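Local coordinates for protein 6-phosphogluconate dehydrogenase, NAD-binding (PDB 6SMT) that reduces imines with S-enantioselectivity as an imine reductase and binds NADPH in a Rossmann-type domain, at residues P20-A28 and I126-G134; P60-D68 and I83-R94. One frame throughout, in Å; residues are numbered along the deposited sequence.

Contact 1 (P20-A28 and I126-G134). With NDP (NADPH dihydro-nicotinamide-adenine-dinucleotide phosphate), chain L; 2EH ((2S)-2-ethylhexan-1-ol), chain N.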
loop_
_atom_site.group_PDB
_atom_site.type_symbol
_atom_site.label_atom_id
_atom_site.label_comp_id
_atom_site.label_asym_id
_atom_site.label_seq_id
_atom_site.Cartn_x
_atom_site.Cartn_y
_atom_site.Cartn_z
ATOM N N PRO B 20 -12.639 7.625 19.333
ATOM C CA PRO B 20 -11.188 7.664 19.563
ATOM C C PRO B 20 -10.568 8.909 18.981
ATOM O O PRO B 20 -9.716 9.526 19.618
ATOM C CB PRO B 20 -10.625 6.396 18.976
ATOM C CG PRO B 20 -11.794 5.675 18.447
ATOM C CD PRO B 20 -13.080 6.366 18.737
ATOM N N MET B 21 -10.991 9.315 17.782
ATOM C CA MET B 21 -10.374 10.514 17.215
ATOM C C MET B 21 -10.859 11.785 17.917
ATOM O O MET B 21 -10.063 12.699 18.146
ATOM C CB MET B 21 -10.600 10.543 15.705
ATOM C CG MET B 21 -10.009 11.777 15.037
ATOM S SD MET B 21 -8.233 12.038 15.260
ATOM C CE MET B 21 -7.558 10.894 14.114
ATOM N N GLY B 22 -12.128 11.839 18.303
ATOM C CA GLY B 22 -12.595 13.028 18.997
ATOM C C GLY B 22 -11.929 13.156 20.335
ATOM O O GLY B 22 -11.635 14.282 20.801
ATOM N N GLN B 23 -11.683 12.043 21.004
ATOM C CA GLN B 23 -10.900 12.095 22.282
ATOM C C GLN B 23 -9.504 12.618 21.986
ATOM O O GLN B 23 -8.986 13.435 22.772
ATOM C CB GLN B 23 -10.783 10.716 22.907
ATOM C CG GLN B 23 -12.116 10.091 23.226
ATOM C CD GLN B 23 -12.661 10.278 24.594
ATOM O OE1 GLN B 23 -11.908 10.656 25.526
ATOM N NE2 GLN B 23 -13.972 10.067 24.729
ATOM N N ALA B 24 -8.824 12.151 20.948
ATOM C CA ALA B 24 -7.468 12.608 20.601
ATOM C C ALA B 24 -7.451 14.106 20.299
ATOM O O ALA B 24 -6.578 14.828 20.747
ATOM C CB ALA B 24 -6.951 11.773 19.442
ATOM N N LEU B 25 -8.420 14.576 19.518
ATOM C CA LEU B 25 -8.518 16.022 19.209
ATOM C C LEU B 25 -8.639 16.794 20.532
ATOM O O LEU B 25 -7.963 17.783 20.705
ATOM C CB LEU B 25 -9.678 16.291 18.276
ATOM C CG LEU B 25 -9.595 15.745 16.852
ATOM C CD1 LEU B 25 -10.927 15.910 16.165
ATOM C CD2 LEU B 25 -8.519 16.423 16.047
ATOM N N SER B 26 -9.582 16.361 21.356
ATOM C CA SER B 26 -9.866 17.062 22.632
ATOM C C SER B 26 -8.644 17.068 23.535
ATOM O O SER B 26 -8.315 18.138 24.091
ATOM C CB SER B 26 -11.014 16.399 23.322
ATOM O OG SER B 26 -12.223 16.453 22.599
ATOM N N ARG B 27 -7.920 15.962 23.623
ATOM C CA ARG B 27 -6.684 15.938 24.443
ATOM C C ARG B 27 -5.670 16.890 23.882
ATOM O O ARG B 27 -4.980 17.599 24.626
ATOM C CB ARG B 27 -6.058 14.551 24.521
ATOM C CG ARG B 27 -6.863 13.573 25.355
ATOM C CD ARG B 27 -6.043 12.285 25.569
ATOM N NE ARG B 27 -5.553 11.595 24.365
ATOM C CZ ARG B 27 -6.266 10.691 23.670
ATOM N NH1 ARG B 27 -7.508 10.430 24.011
ATOM N NH2 ARG B 27 -5.763 10.201 22.569
ATOM N N ALA B 28 -5.489 16.948 22.574
ATOM C CA ALA B 28 -4.461 17.835 22.012
ATOM C C ALA B 28 -4.848 19.290 22.290
ATOM O O ALA B 28 -3.911 20.129 22.541
ATOM C CB ALA B 28 -4.305 17.583 20.522
ATOM N N ILE B 126 -8.841 14.563 8.252
ATOM C CA ILE B 126 -7.685 14.107 9.044
ATOM C C ILE B 126 -7.084 12.872 8.393
ATOM O O ILE B 126 -7.792 11.886 8.150
ATOM C CB ILE B 126 -8.091 13.791 10.497
ATOM C CG1 ILE B 126 -8.781 14.994 11.168
ATOM C CG2 ILE B 126 -6.855 13.313 11.293
ATOM C CD1 ILE B 126 -9.541 14.579 12.382
ATOM N N MET B 127 -5.812 12.945 8.004
ATOM C CA MET B 127 -5.170 11.933 7.162
ATOM C C MET B 127 -4.174 11.076 7.928
ATOM O O MET B 127 -3.414 10.315 7.283
ATOM C CB MET B 127 -4.468 12.638 5.994
ATOM C CG MET B 127 -5.412 13.515 5.193
ATOM S SD MET B 127 -6.964 12.848 4.726
ATOM C CE MET B 127 -6.516 11.272 4.036
ATOM N N THR B 128 -4.220 11.081 9.247
ATOM C CA THR B 128 -3.260 10.343 10.080
ATOM C C THR B 128 -4.005 9.752 11.272
ATOM O O THR B 128 -5.040 10.275 11.676
ATOM C CB THR B 128 -2.090 11.263 10.457
ATOM O OG1 THR B 128 -2.634 12.463 11.079
ATOM C CG2 THR B 128 -1.277 11.694 9.254
ATOM N N PRO B 129 -3.408 8.758 11.946
ATOM C CA PRO B 129 -4.111 8.049 13.025
ATOM C C PRO B 129 -4.025 8.763 14.372
ATOM O O PRO B 129 -3.340 9.804 14.538
ATOM C CB PRO B 129 -3.359 6.696 13.070
ATOM C CG PRO B 129 -2.039 7.013 12.580
ATOM C CD PRO B 129 -2.232 7.997 11.442
ATOM N N ILE B 130 -4.751 8.275 15.361
ATOM C CA ILE B 130 -4.949 9.046 16.610
ATOM C C ILE B 130 -3.623 9.334 17.342
ATOM O O ILE B 130 -3.520 10.409 17.935
ATOM C CB ILE B 130 -5.969 8.448 17.567
ATOM C CG1 ILE B 130 -5.465 7.144 18.099
ATOM C CG2 ILE B 130 -7.331 8.358 16.965
ATOM C CD1 ILE B 130 -6.272 6.670 19.337
ATOM N N ASP B 131 -2.651 8.444 17.223
ATOM C CA ASP B 131 -1.383 8.617 17.993
ATOM C C ASP B 131 -0.682 9.909 17.524
ATOM O O ASP B 131 0.031 10.568 18.364
ATOM C CB ASP B 131 -0.497 7.362 17.847
ATOM C CG ASP B 131 -0.078 7.126 16.420
ATOM O OD1 ASP B 131 -0.815 6.461 15.694
ATOM O OD2 ASP B 131 0.976 7.608 16.060
ATOM N N THR B 132 -0.866 10.325 16.261
ATOM C CA THR B 132 -0.154 11.446 15.622
ATOM C C THR B 132 -0.715 12.787 16.098
ATOM O O THR B 132 -0.121 13.836 15.834
ATOM C CB THR B 132 -0.248 11.386 14.068
ATOM O OG1 THR B 132 -1.636 11.606 13.624
ATOM C CG2 THR B 132 0.325 10.122 13.534
ATOM N N ILE B 133 -1.943 12.835 16.530
ATOM C CA ILE B 133 -2.648 14.097 16.747
ATOM C C ILE B 133 -1.941 14.906 17.820
ATOM O O ILE B 133 -1.536 14.339 18.889
ATOM C CB ILE B 133 -4.120 13.855 17.098
ATOM C CG1 ILE B 133 -4.844 13.134 15.995
ATOM C CG2 ILE B 133 -4.874 15.083 17.519
ATOM C CD1 ILE B 133 -4.946 13.837 14.720
ATOM N N GLY B 134 -1.762 16.162 17.573
ATOM C CA GLY B 134 -1.018 17.042 18.503
ATOM C C GLY B 134 0.468 16.995 18.242
ATOM O O GLY B 134 1.224 17.511 19.110
HETATM P PA NDP L . -16.243 6.706 14.311
HETATM O O1A NDP L . -16.024 6.997 12.855
HETATM O O2A NDP L . -16.410 5.294 14.779
HETATM O O5B NDP L . -17.448 7.601 14.821
HETATM C C5B NDP L . -17.825 7.457 16.203
HETATM C C4B NDP L . -18.399 8.768 16.676
HETATM O O4B NDP L . -19.567 9.137 15.889
HETATM C C3B NDP L . -18.900 8.681 18.132
HETATM O O3B NDP L . -18.760 9.926 18.789
HETATM C C2B NDP L . -20.361 8.346 17.916
HETATM O O2B NDP L . -21.274 8.652 18.965
HETATM C C1B NDP L . -20.649 9.313 16.785
HETATM N N9A NDP L . -21.891 9.050 16.066
HETATM C C8A NDP L . -22.189 7.993 15.237
HETATM N N7A NDP L . -23.398 8.073 14.730
HETATM C C5A NDP L . -23.939 9.233 15.259
HETATM C C6A NDP L . -25.207 9.861 15.156
HETATM N N6A NDP L . -26.182 9.441 14.355
HETATM N N1A NDP L . -25.390 11.000 15.857
HETATM C C2A NDP L . -24.408 11.475 16.629
HETATM N N3A NDP L . -23.190 10.958 16.823
HETATM C C4A NDP L . -23.027 9.827 16.126
HETATM O O3 NDP L . -15.085 7.304 15.245
HETATM P PN NDP L . -13.629 7.851 15.135
HETATM O O1N NDP L . -13.386 8.673 16.321
HETATM O O2N NDP L . -12.704 6.717 14.873
HETATM O O5D NDP L . -13.599 8.734 13.791
HETATM C C5D NDP L . -14.335 9.948 13.702
HETATM C C4D NDP L . -14.124 10.476 12.304
HETATM O O4D NDP L . -12.712 10.774 12.156
HETATM C C3D NDP L . -14.507 9.534 11.155
HETATM O O3D NDP L . -15.167 10.206 10.089
HETATM C C2D NDP L . -13.159 9.013 10.691
HETATM O O2D NDP L . -13.095 8.598 9.329
HETATM C C1D NDP L . -12.220 10.159 10.962
HETATM N N1N NDP L . -10.825 9.748 11.211
HETATM C C2N NDP L . -10.537 8.820 12.176
HETATM C C3N NDP L . -9.277 8.362 12.367
HETATM C C7N NDP L . -8.944 7.353 13.394
HETATM O O7N NDP L . -7.748 6.983 13.427
HETATM N N7N NDP L . -9.841 6.892 14.249
HETATM C C4N NDP L . -8.196 8.825 11.521
HETATM C C5N NDP L . -8.540 9.851 10.559
HETATM C C6N NDP L . -9.770 10.303 10.445
HETATM P P2B NDP L . -21.388 7.573 20.177
HETATM O O1X NDP L . -22.678 8.032 20.922
HETATM O O2X NDP L . -21.589 6.208 19.525
HETATM O O3X NDP L . -20.168 7.594 21.007
HETATM C C7 2EH N . -7.960 6.371 8.117
HETATM C C8 2EH N . -5.779 7.602 8.295
HETATM C C9 2EH N . -5.717 7.923 6.811
HETATM C C12 2EH N . -6.699 4.492 10.298
HETATM C C7A 2EH N . -6.511 6.314 8.599
HETATM O O7C 2EH N . -8.976 6.831 9.010
HETATM C CBA 2EH N . -6.297 5.884 10.027
HETATM C CCA 2EH N . -5.969 3.840 11.404
HETATM C CCB 2EH N . -6.079 2.326 11.263
#
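Met21 and Ile130 bring the backbones within 5.7 Å, CA to CA, where residues 20-28 of the first Rossmann helix, 20-31, run past the loop 126-134 with its short 3-10 turn; farther along, Ala28 and Gly134 close to 5.0 Å between their CA atoms. The glycine-rich turn of a probable GxGxxG pattern leads into this helix, with Gly22, its last glycine, already in the first turn, and the backbone N of Met21 donates to O1N of the NADPH pyrophosphate.

Met21 is the hub. With CG anti to the backbone N (chi1 179°) and the chain bent at the next two torsions, its thioether curls between loop and cofactor. CE ends 3.4 Å from C4N of the nicotinamide, the carbon that carries the hydride in NADPH, and also touches CG2 of Ile126 and CG2 of Ile130. The sulfur lies against Ile133, whose side chain crosses that of Met21 at about a right angle, SD to CG1 3.6 Å. Ile126 instead slides past Met21 in the opposite direction, its CD1 beside CG and SD.

The two isoleucines of the turn face the helix. Ile130 uses CG2, resting on Met21 CA and the carbonyl oxygen of Pro20, while its CB meets the methyl of Ala24. Ile133 spreads CG2 over the Ala24 carbonyl and on to Ala28 CB and Leu25 CD2. The contact across the segments is thus apolar, and bonds within the loop help brace its turn: Pro129 O accepts from both N and OG1 of Thr132, and Thr128 is also bonded to Ser139. Pro20 and Ile130 also pack on Ser238 of the second subunit.

On the cofactor side, backbone oxygens of the loop border the nicotinamide: Thr128 O lies 3.5 Å from C4N, and Ile126 O lies 3.2 Å from C5N.

Contact 2 (P60-D68 and I83-R94); sequences PAAAIAASD and ILTAAGDAPAGR. With NDP (NADPH dihydro-nicotinamide-adenine-dinucleotide phosphate), chain L.
Apolar contacts fill the join between helix 60-65 and the end of helix 77-87 with the turns after it, in the Rossmann-type domain. The axes of the short helical segments 60-65 and 83-87 are nearly perpendicular, at 84°, and approach to 8.5 Å; small side chains let Ala61 and Ala87 bring their CA atoms to 3.9 Å. Ile64 fills the angle. Its CD1 reaches Ala87 CB at 3.8 Å and brushes Leu84 CD2, while CG2, anti to the backbone N, lies against the Ala90 carbonyl and Pro91. Ala90 CB is pressed onto Ala61 O, and the Pro60 ring rests its CB on Ile83 CG2 and its CG on Ala86 CB. Strand 12-16 adds Leu16 behind Pro60, Ile64 and Ile83.

Polar links lie toward the two ends. Near Ala61, one water accepts from its backbone N and donates to Ala86 O, bridging the helices. At the other end, extended from CG to NE, Arg94 passes Ile64 O with its CD and donates from NH1 to Ser67 O (2.7 Å, N-H...O 158°). That oxygen is close to the guanidinium plane, yet NH1 stands above the Ser67 carbonyl plane, 69° out of it. Ala65 lies over one guanidinium face, its carbonyl carbon 3.7 Å above the centre.

Charge plays a looser part. Asp68 OD1 is 4.4 Å from Arg94 NH1 and well out of the guanidinium plane; a water links the same two atoms, accepting from NH1 and donating to OD1. A second water joins Asp68 OD1 to Gly93 O.

Across this contact the Arg94 guanidinium makes its one direct hydrogen bond to a neutral backbone carbonyl, while the Asp68 carboxylate probably contributes through electrostatics and water.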
loop_
_atom_site.group_PDB
_atom_site.type_symbol
_atom_site.label_atom_id
_atom_site.label_comp_id
_atom_site.label_asym_id
_atom_site.label_seq_id
_atom_site.Cartn_x
_atom_site.Cartn_y
_atom_site.Cartn_z
ATOM N N PRO B 60 -25.978 19.480 21.728
ATOM C CA PRO B 60 -25.200 20.154 20.677
ATOM C C PRO B 60 -25.357 21.659 20.623
ATOM O O PRO B 60 -24.417 22.380 20.448
ATOM C CB PRO B 60 -25.723 19.585 19.376
ATOM C CG PRO B 60 -26.247 18.259 19.802
ATOM C CD PRO B 60 -26.841 18.414 21.202
ATOM N N ALA B 61 -26.565 22.226 20.852
ATOM C CA ALA B 61 -26.717 23.686 20.872
ATOM C C ALA B 61 -25.884 24.317 21.981
ATOM O O ALA B 61 -25.217 25.298 21.761
ATOM C CB ALA B 61 -28.192 24.008 21.079
ATOM N N ALA B 62 -25.955 23.784 23.192
ATOM C CA ALA B 62 -25.176 24.351 24.304
ATOM C C ALA B 62 -23.667 24.186 24.072
ATOM O O ALA B 62 -22.920 25.131 24.345
ATOM C CB ALA B 62 -25.570 23.716 25.613
ATOM N N ALA B 63 -23.297 23.076 23.467
ATOM C CA ALA B 63 -21.859 22.842 23.154
ATOM C C ALA B 63 -21.367 23.894 22.159
ATOM O O ALA B 63 -20.313 24.474 22.392
ATOM C CB ALA B 63 -21.712 21.435 22.667
ATOM N N ILE B 64 -22.064 24.066 21.056
ATOM C CA ILE B 64 -21.645 25.007 19.999
ATOM C C ILE B 64 -21.697 26.446 20.535
ATOM O O ILE B 64 -20.782 27.237 20.348
ATOM C CB ILE B 64 -22.457 24.762 18.721
ATOM C CG1 ILE B 64 -22.006 23.428 18.134
ATOM C CG2 ILE B 64 -22.273 25.916 17.767
ATOM C CD1 ILE B 64 -22.821 22.985 17.007
ATOM N N ALA B 65 -22.739 26.756 21.331
ATOM C CA ALA B 65 -22.831 28.137 21.856
ATOM C C ALA B 65 -21.729 28.483 22.821
ATOM O O ALA B 65 -21.494 29.700 23.044
ATOM C CB ALA B 65 -24.191 28.312 22.529
ATOM N N ALA B 66 -20.999 27.511 23.378
ATOM C CA ALA B 66 -19.934 27.749 24.355
ATOM C C ALA B 66 -18.671 28.329 23.719
ATOM O O ALA B 66 -17.819 28.869 24.438
ATOM C CB ALA B 66 -19.638 26.503 25.076
ATOM N N SER B 67 -18.479 28.171 22.400
ATOM C CA SER B 67 -17.196 28.428 21.762
ATOM C C SER B 67 -17.262 29.201 20.445
ATOM O O SER B 67 -18.266 29.163 19.752
ATOM C CB SER B 67 -16.466 27.099 21.507
ATOM O OG SER B 67 -16.400 26.267 22.676
ATOM N N ASP B 68 -16.151 29.753 20.064
ATOM C CA ASP B 68 -16.053 30.460 18.764
ATOM C C ASP B 68 -15.903 29.462 17.617
ATOM O O ASP B 68 -16.337 29.791 16.506
ATOM C CB ASP B 68 -14.871 31.403 18.757
ATOM C CG ASP B 68 -15.014 32.557 19.746
ATOM O OD1 ASP B 68 -16.157 32.906 20.043
ATOM O OD2 ASP B 68 -13.984 33.086 20.099
ATOM N N ILE B 83 -26.473 16.245 14.104
ATOM C CA ILE B 83 -25.984 17.061 15.229
ATOM C C ILE B 83 -26.232 18.526 14.931
ATOM O O ILE B 83 -26.718 19.254 15.815
ATOM C CB ILE B 83 -24.509 16.748 15.484
ATOM C CG1 ILE B 83 -24.351 15.334 15.996
ATOM C CG2 ILE B 83 -23.849 17.792 16.364
ATOM C CD1 ILE B 83 -22.882 14.831 15.886
ATOM N N LEU B 84 -25.946 19.016 13.746
ATOM C CA LEU B 84 -26.131 20.435 13.426
ATOM C C LEU B 84 -27.645 20.730 13.429
ATOM O O LEU B 84 -27.993 21.824 13.931
ATOM C CB LEU B 84 -25.505 20.715 12.070
ATOM C CG LEU B 84 -23.985 20.652 12.075
ATOM C CD1 LEU B 84 -23.489 20.811 10.633
ATOM C CD2 LEU B 84 -23.356 21.694 12.990
ATOM N N THR B 85 -28.508 19.825 12.956
ATOM C CA THR B 85 -29.991 20.027 13.016
ATOM C C THR B 85 -30.352 20.214 14.506
ATOM O O THR B 85 -31.155 21.196 14.797
ATOM C CB THR B 85 -30.773 18.907 12.357
ATOM O OG1 THR B 85 -30.308 18.907 11.001
ATOM C CG2 THR B 85 -32.266 19.138 12.490
ATOM N N ALA B 86 -29.917 19.335 15.401
ATOM C CA ALA B 86 -30.189 19.432 16.856
ATOM C C ALA B 86 -29.671 20.757 17.395
ATOM O O ALA B 86 -30.313 21.305 18.395
ATOM C CB ALA B 86 -29.648 18.274 17.627
ATOM N N ALA B 87 -28.574 21.326 16.876
ATOM C CA ALA B 87 -27.974 22.572 17.386
ATOM C C ALA B 87 -28.782 23.819 17.014
ATOM O O ALA B 87 -28.533 24.862 17.598
ATOM C CB ALA B 87 -26.569 22.732 16.905
ATOM N N GLY B 88 -29.680 23.704 16.047
ATOM C CA GLY B 88 -30.550 24.796 15.592
ATOM C C GLY B 88 -29.756 26.049 15.253
ATOM O O GLY B 88 -28.839 25.989 14.393
ATOM N N ASP B 89 -30.017 27.184 15.914
ATOM C CA ASP B 89 -29.374 28.474 15.543
ATOM C C ASP B 89 -28.070 28.704 16.306
ATOM O O ASP B 89 -27.446 29.761 16.112
ATOM C CB ASP B 89 -30.340 29.645 15.804
ATOM C CG ASP B 89 -31.561 29.537 14.914
ATOM O OD1 ASP B 89 -31.368 29.336 13.689
ATOM O OD2 ASP B 89 -32.717 29.692 15.471
ATOM N N ALA B 90 -27.607 27.728 17.106
ATOM C CA ALA B 90 -26.366 27.883 17.916
ATOM C C ALA B 90 -25.171 28.224 17.050
ATOM O O ALA B 90 -24.299 28.978 17.503
ATOM C CB ALA B 90 -26.068 26.688 18.780
ATOM N N PRO B 91 -25.033 27.675 15.808
ATOM C CA PRO B 91 -23.892 28.099 15.022
ATOM C C PRO B 91 -23.811 29.532 14.529
ATOM O O PRO B 91 -22.830 29.964 13.977
ATOM C CB PRO B 91 -23.902 27.156 13.814
ATOM C CG PRO B 91 -24.734 25.988 14.236
ATOM C CD PRO B 91 -25.796 26.608 15.138
ATOM N N ALA B 92 -24.899 30.330 14.765
ATOM C CA ALA B 92 -24.945 31.684 14.199
ATOM C C ALA B 92 -23.719 32.474 14.667
ATOM O O ALA B 92 -23.487 32.526 15.911
ATOM C CB ALA B 92 -26.254 32.388 14.618
ATOM N N GLY B 93 -23.007 33.121 13.775
ATOM C CA GLY B 93 -21.858 33.958 14.150
ATOM C C GLY B 93 -20.640 33.153 14.622
ATOM O O GLY B 93 -19.688 33.760 15.079
ATOM N N ARG B 94 -20.689 31.833 14.475
ATOM C CA ARG B 94 -19.557 30.996 14.892
ATOM C C ARG B 94 -19.052 30.231 13.675
ATOM O O ARG B 94 -19.617 30.291 12.622
ATOM C CB ARG B 94 -20.051 30.025 15.955
ATOM C CG ARG B 94 -20.530 30.722 17.238
ATOM C CD ARG B 94 -21.106 29.807 18.290
ATOM N NE ARG B 94 -21.865 30.606 19.263
ATOM C CZ ARG B 94 -21.340 31.268 20.243
ATOM N NH1 ARG B 94 -20.075 31.064 20.568
ATOM N NH2 ARG B 94 -22.112 32.043 21.013
HETATM P PA NDP L . -16.243 6.706 14.311
HETATM O O1A NDP L . -16.024 6.997 12.855
HETATM O O2A NDP L . -16.410 5.294 14.779
HETATM O O5B NDP L . -17.448 7.601 14.821
HETATM C C5B NDP L . -17.825 7.457 16.203
HETATM C C4B NDP L . -18.399 8.768 16.676
HETATM O O4B NDP L . -19.567 9.137 15.889
HETATM C C3B NDP L . -18.900 8.681 18.132
HETATM O O3B NDP L . -18.760 9.926 18.789
HETATM C C2B NDP L . -20.361 8.346 17.916
HETATM O O2B NDP L . -21.274 8.652 18.965
HETATM C C1B NDP L . -20.649 9.313 16.785
HETATM N N9A NDP L . -21.891 9.050 16.066
HETATM C C8A NDP L . -22.189 7.993 15.237
HETATM N N7A NDP L . -23.398 8.073 14.730
HETATM C C5A NDP L . -23.939 9.233 15.259
HETATM C C6A NDP L . -25.207 9.861 15.156
HETATM N N6A NDP L . -26.182 9.441 14.355
HETATM N N1A NDP L . -25.390 11.000 15.857
HETATM C C2A NDP L . -24.408 11.475 16.629
HETATM N N3A NDP L . -23.190 10.958 16.823
HETATM C C4A NDP L . -23.027 9.827 16.126
HETATM O O3 NDP L . -15.085 7.304 15.245
HETATM P PN NDP L . -13.629 7.851 15.135
HETATM O O1N NDP L . -13.386 8.673 16.321
HETATM O O2N NDP L . -12.704 6.717 14.873
HETATM O O5D NDP L . -13.599 8.734 13.791
HETATM C C5D NDP L . -14.335 9.948 13.702
HETATM C C4D NDP L . -14.124 10.476 12.304
HETATM O O4D NDP L . -12.712 10.774 12.156
HETATM C C3D NDP L . -14.507 9.534 11.155
HETATM O O3D NDP L . -15.167 10.206 10.089
HETATM C C2D NDP L . -13.159 9.013 10.691
HETATM O O2D NDP L . -13.095 8.598 9.329
HETATM C C1D NDP L . -12.220 10.159 10.962
HETATM N N1N NDP L . -10.825 9.748 11.211
HETATM C C2N NDP L . -10.537 8.820 12.176
HETATM C C3N NDP L . -9.277 8.362 12.367
HETATM C C7N NDP L . -8.944 7.353 13.394
HETATM O O7N NDP L . -7.748 6.983 13.427
HETATM N N7N NDP L . -9.841 6.892 14.249
HETATM C C4N NDP L . -8.196 8.825 11.521
HETATM C C5N NDP L . -8.540 9.851 10.559
HETATM C C6N NDP L . -9.770 10.303 10.445
HETATM P P2B NDP L . -21.388 7.573 20.177
HETATM O O1X NDP L . -22.678 8.032 20.922
HETATM O O2X NDP L . -21.589 6.208 19.525
HETATM O O3X NDP L . -20.168 7.594 21.007
HETATM O O HOH W 1 -29.298 20.830 20.899
HETATM O O HOH W 2 -18.044 33.439 17.775
HETATM O O HOH W 3 -17.925 32.068 22.551
#

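In the fold
Contacts 1 and 2 lie in the same NADPH-binding domain, their centres 22 Å apart and their nearest atoms about 11 Å apart, so they do not touch each other. In sequence, contact 2 is nested inside the loop that contact 1 closes. The cofactor connects them: contact 1 serves its pyrophosphate and nicotinamide, whereas contact 2 reaches the adenine, Ile83 CD1 lying 3.8 Å from C2A. Contact 1 also borders the bound 2-ethylhexanol, with Met127 O 3.4 Å from its C9, and meets the second subunit, whose Ser238 and Ser243 bind the same NADPH. Contact 2 touches no other protein chain of the assembly.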